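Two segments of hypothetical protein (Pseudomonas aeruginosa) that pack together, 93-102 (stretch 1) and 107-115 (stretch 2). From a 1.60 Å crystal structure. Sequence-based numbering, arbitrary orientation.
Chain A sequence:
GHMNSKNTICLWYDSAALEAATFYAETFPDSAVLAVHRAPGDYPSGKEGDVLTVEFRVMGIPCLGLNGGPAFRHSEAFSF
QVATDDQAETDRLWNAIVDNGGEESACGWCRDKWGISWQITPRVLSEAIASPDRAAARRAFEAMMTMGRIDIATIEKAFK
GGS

Stretch 1 (93-102) LWNAIVDNGG
Stretch 2 107-115: CGWCRDKWG

Residues 93-99 are the last part of a helix that begins earlier in the chain. Residues 109-111 form a short strand. The two axes approach to 7.8 Å, and their N-to-C directions differ by 35°. Helical bonds run from I97 N to L93 O and from V98 N to W94 O. N100 leaves helical geometry at phi/psi -82/66. G101 follows at 69/20, a positive phi that favours glycine, and G102 at -98/-171. G102 N still bonds to V98 O at 3.0 Å.

The strand is extended: W109 -78/141, C110 -150/179, R111 -136/139. A type I turn then runs from D112 to G115, closed by G115 N to D112 O at 2.9 Å. D112 (chi1 p) also accepts from W114 N through OD1, at 2.9 Å.

The nearest CA atoms across the stretches are those of G102 and D112, 4.2 Å apart. G102 CA lies 3.1 Å from R111 O. A CB on G102 would clash with that oxygen and with I97 O.

No direct hydrogen bond joins the stretches. Water 1 bridges them instead: it donates to I97 O and N100 O, both at 2.8 Å, and accepts from K113 N at 2.9 Å. K113 CA makes a CA-H...O contact with G101 O at 3.4 Å.

C110 (chi1 p) points toward the helix and meets three side chains. C110 CB lies over one face of the W94 ring (chi1 t, chi2 -86°), 4.1 Å from the six-membered-ring centroid, a CH-pi contact. V98 CG2 (chi1 t) touches C110 CB at 3.8 Å. I97 (m, t) places CG2 3.7 Å from C110 SG, an apolar contact between buried side chains, and 3.5 Å from R111 O, a methyl packed against a carbonyl. At the W94 ring edge, CZ3 is 3.5 Å from G108 O. N100 (chi1 t) sets ND2 3.7 Å from W114 CH2, a van der Waals contact oblique to the ring.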

# COMPACT_ATOMS: atom_id res chain seq x y z
N LEU A 93 -13.06 16.26 3.82
CA LEU A 93 -13.30 15.27 2.79
C LEU A 93 -14.77 14.92 2.70
O LEU A 93 -15.34 14.83 1.60
CB LEU A 93 -12.43 14.02 3.04
CG LEU A 93 -10.92 14.23 2.86
CD1 LEU A 93 -10.19 12.88 3.00
CD2 LEU A 93 -10.60 14.85 1.52
N TRP A 94 -15.40 14.74 3.84
CA TRP A 94 -16.84 14.49 3.90
C TRP A 94 -17.62 15.62 3.21
O TRP A 94 -18.46 15.38 2.34
CB TRP A 94 -17.26 14.37 5.37
CG TRP A 94 -18.75 14.32 5.59
CD1 TRP A 94 -19.60 15.37 5.72
CD2 TRP A 94 -19.56 13.14 5.72
NE1 TRP A 94 -20.89 14.94 5.92
CE2 TRP A 94 -20.89 13.56 5.92
CE3 TRP A 94 -19.29 11.77 5.70
CZ2 TRP A 94 -21.94 12.67 6.10
CZ3 TRP A 94 -20.33 10.89 5.84
CH2 TRP A 94 -21.64 11.34 6.06
N ASN A 95 -17.30 16.84 3.57
CA ASN A 95 -18.00 17.99 3.00
C ASN A 95 -17.75 18.12 1.50
O ASN A 95 -18.66 18.48 0.75
CB ASN A 95 -17.58 19.26 3.72
CG ASN A 95 -18.18 19.37 5.11
OD1 ASN A 95 -19.23 18.79 5.40
ND2 ASN A 95 -17.50 20.11 5.97
N ALA A 96 -16.54 17.83 1.06
CA ALA A 96 -16.21 17.91 -0.36
C ALA A 96 -17.08 17.00 -1.21
O ALA A 96 -17.64 17.43 -2.22
CB ALA A 96 -14.74 17.61 -0.59
N ILE A 97 -17.22 15.74 -0.77
CA ILE A 97 -17.98 14.74 -1.50
C ILE A 97 -19.47 15.10 -1.47
O ILE A 97 -20.16 15.07 -2.49
CB ILE A 97 -17.72 13.31 -0.92
CG1 ILE A 97 -16.24 12.92 -1.11
CG2 ILE A 97 -18.63 12.29 -1.56
CD1 ILE A 97 -15.74 11.92 -0.08
N VAL A 98 -19.96 15.43 -0.28
CA VAL A 98 -21.37 15.65 -0.07
C VAL A 98 -21.82 16.95 -0.75
O VAL A 98 -22.84 17.00 -1.44
CB VAL A 98 -21.69 15.69 1.45
CG1 VAL A 98 -23.13 16.18 1.70
CG2 VAL A 98 -21.49 14.31 2.05
N ASP A 99 -21.01 17.99 -0.61
CA ASP A 99 -21.40 19.28 -1.15
C ASP A 99 -21.43 19.30 -2.67
O ASP A 99 -22.24 20.00 -3.24
CB ASP A 99 -20.47 20.39 -0.68
CG ASP A 99 -20.57 20.66 0.80
OD1 ASP A 99 -21.58 20.30 1.45
OD2 ASP A 99 -19.63 21.24 1.39
N ASN A 100 -20.51 18.60 -3.33
CA ASN A 100 -20.47 18.64 -4.80
C ASN A 100 -21.47 17.70 -5.43
O ASN A 100 -21.09 16.74 -6.10
CB ASN A 100 -19.07 18.35 -5.34
CG ASN A 100 -19.03 18.32 -6.88
OD1 ASN A 100 -19.49 19.25 -7.56
ND2 ASN A 100 -18.49 17.24 -7.43
N GLY A 101 -22.76 17.98 -5.23
CA GLY A 101 -23.82 17.18 -5.80
C GLY A 101 -23.95 15.78 -5.21
O GLY A 101 -24.56 14.90 -5.81
N GLY A 102 -23.39 15.60 -4.03
CA GLY A 102 -23.38 14.30 -3.36
C GLY A 102 -24.48 14.17 -2.33
O GLY A 102 -25.38 15.02 -2.27
N CYS A 107 -22.74 6.48 9.38
CA CYS A 107 -21.52 5.85 9.91
C CYS A 107 -20.29 6.12 9.05
O CYS A 107 -19.48 5.22 8.81
CB CYS A 107 -21.70 4.34 10.03
SG CYS A 107 -23.17 3.87 10.96
N GLY A 108 -20.16 7.35 8.57
CA GLY A 108 -19.02 7.74 7.76
C GLY A 108 -19.20 7.52 6.27
O GLY A 108 -18.38 7.96 5.47
N TRP A 109 -20.28 6.84 5.88
CA TRP A 109 -20.61 6.67 4.47
C TRP A 109 -21.25 7.92 3.88
O TRP A 109 -22.10 8.57 4.51
CB TRP A 109 -21.58 5.50 4.30
CG TRP A 109 -21.02 4.13 4.63
CD1 TRP A 109 -20.61 3.66 5.85
CD2 TRP A 109 -20.86 3.04 3.72
NE1 TRP A 109 -20.19 2.35 5.74
CE2 TRP A 109 -20.34 1.95 4.44
CE3 TRP A 109 -21.10 2.88 2.34
CZ2 TRP A 109 -20.05 0.71 3.84
CZ3 TRP A 109 -20.82 1.65 1.74
CH2 TRP A 109 -20.30 0.59 2.50
N CYS A 110 -20.87 8.22 2.64
CA CYS A 110 -21.49 9.25 1.84
C CYS A 110 -21.37 8.84 0.36
O CYS A 110 -20.85 7.76 0.04
CB CYS A 110 -20.83 10.60 2.13
SG CYS A 110 -19.06 10.65 1.77
N ARG A 111 -21.91 9.67 -0.52
CA ARG A 111 -21.98 9.37 -1.93
C ARG A 111 -21.60 10.59 -2.74
O ARG A 111 -22.01 11.71 -2.40
CB ARG A 111 -23.40 8.92 -2.30
CG ARG A 111 -23.82 7.68 -1.58
CD ARG A 111 -24.65 6.73 -2.40
NE ARG A 111 -25.92 7.34 -2.74
CZ ARG A 111 -27.10 7.02 -2.21
NH1 ARG A 111 -27.20 6.03 -1.30
NH2 ARG A 111 -28.18 7.68 -2.59
N ASP A 112 -20.84 10.39 -3.81
CA ASP A 112 -20.46 11.52 -4.66
C ASP A 112 -21.51 11.80 -5.74
O ASP A 112 -22.53 11.12 -5.85
CB ASP A 112 -19.03 11.40 -5.21
CG ASP A 112 -18.85 10.30 -6.25
OD1 ASP A 112 -19.83 9.89 -6.91
OD2 ASP A 112 -17.69 9.84 -6.49
N LYS A 113 -21.23 12.84 -6.53
CA LYS A 113 -22.11 13.32 -7.57
C LYS A 113 -22.49 12.24 -8.58
O LYS A 113 -23.57 12.31 -9.16
CB LYS A 113 -21.40 14.46 -8.31
CG LYS A 113 -22.15 15.07 -9.47
CD LYS A 113 -21.51 16.37 -9.92
CE LYS A 113 -22.31 17.02 -11.03
NZ LYS A 113 -21.55 18.11 -11.68
N TRP A 114 -21.61 11.26 -8.77
CA TRP A 114 -21.76 10.22 -9.80
C TRP A 114 -22.28 8.93 -9.17
O TRP A 114 -22.41 7.91 -9.85
CB TRP A 114 -20.42 10.04 -10.54
CG TRP A 114 -19.97 11.37 -11.05
CD1 TRP A 114 -20.40 11.98 -12.19
CD2 TRP A 114 -19.12 12.31 -10.39
NE1 TRP A 114 -19.84 13.24 -12.30
CE2 TRP A 114 -19.04 13.46 -11.21
CE3 TRP A 114 -18.38 12.29 -9.20
CZ2 TRP A 114 -18.28 14.57 -10.87
CZ3 TRP A 114 -17.63 13.39 -8.87
CH2 TRP A 114 -17.59 14.52 -9.70
N GLY A 115 -22.63 9.00 -7.89
CA GLY A 115 -23.27 7.91 -7.18
C GLY A 115 -22.33 6.93 -6.52
O GLY A 115 -22.81 5.92 -6.00
O HOH W 1 -19.45 14.71 -5.18
O HOH W 2 -25.62 13.95 -8.82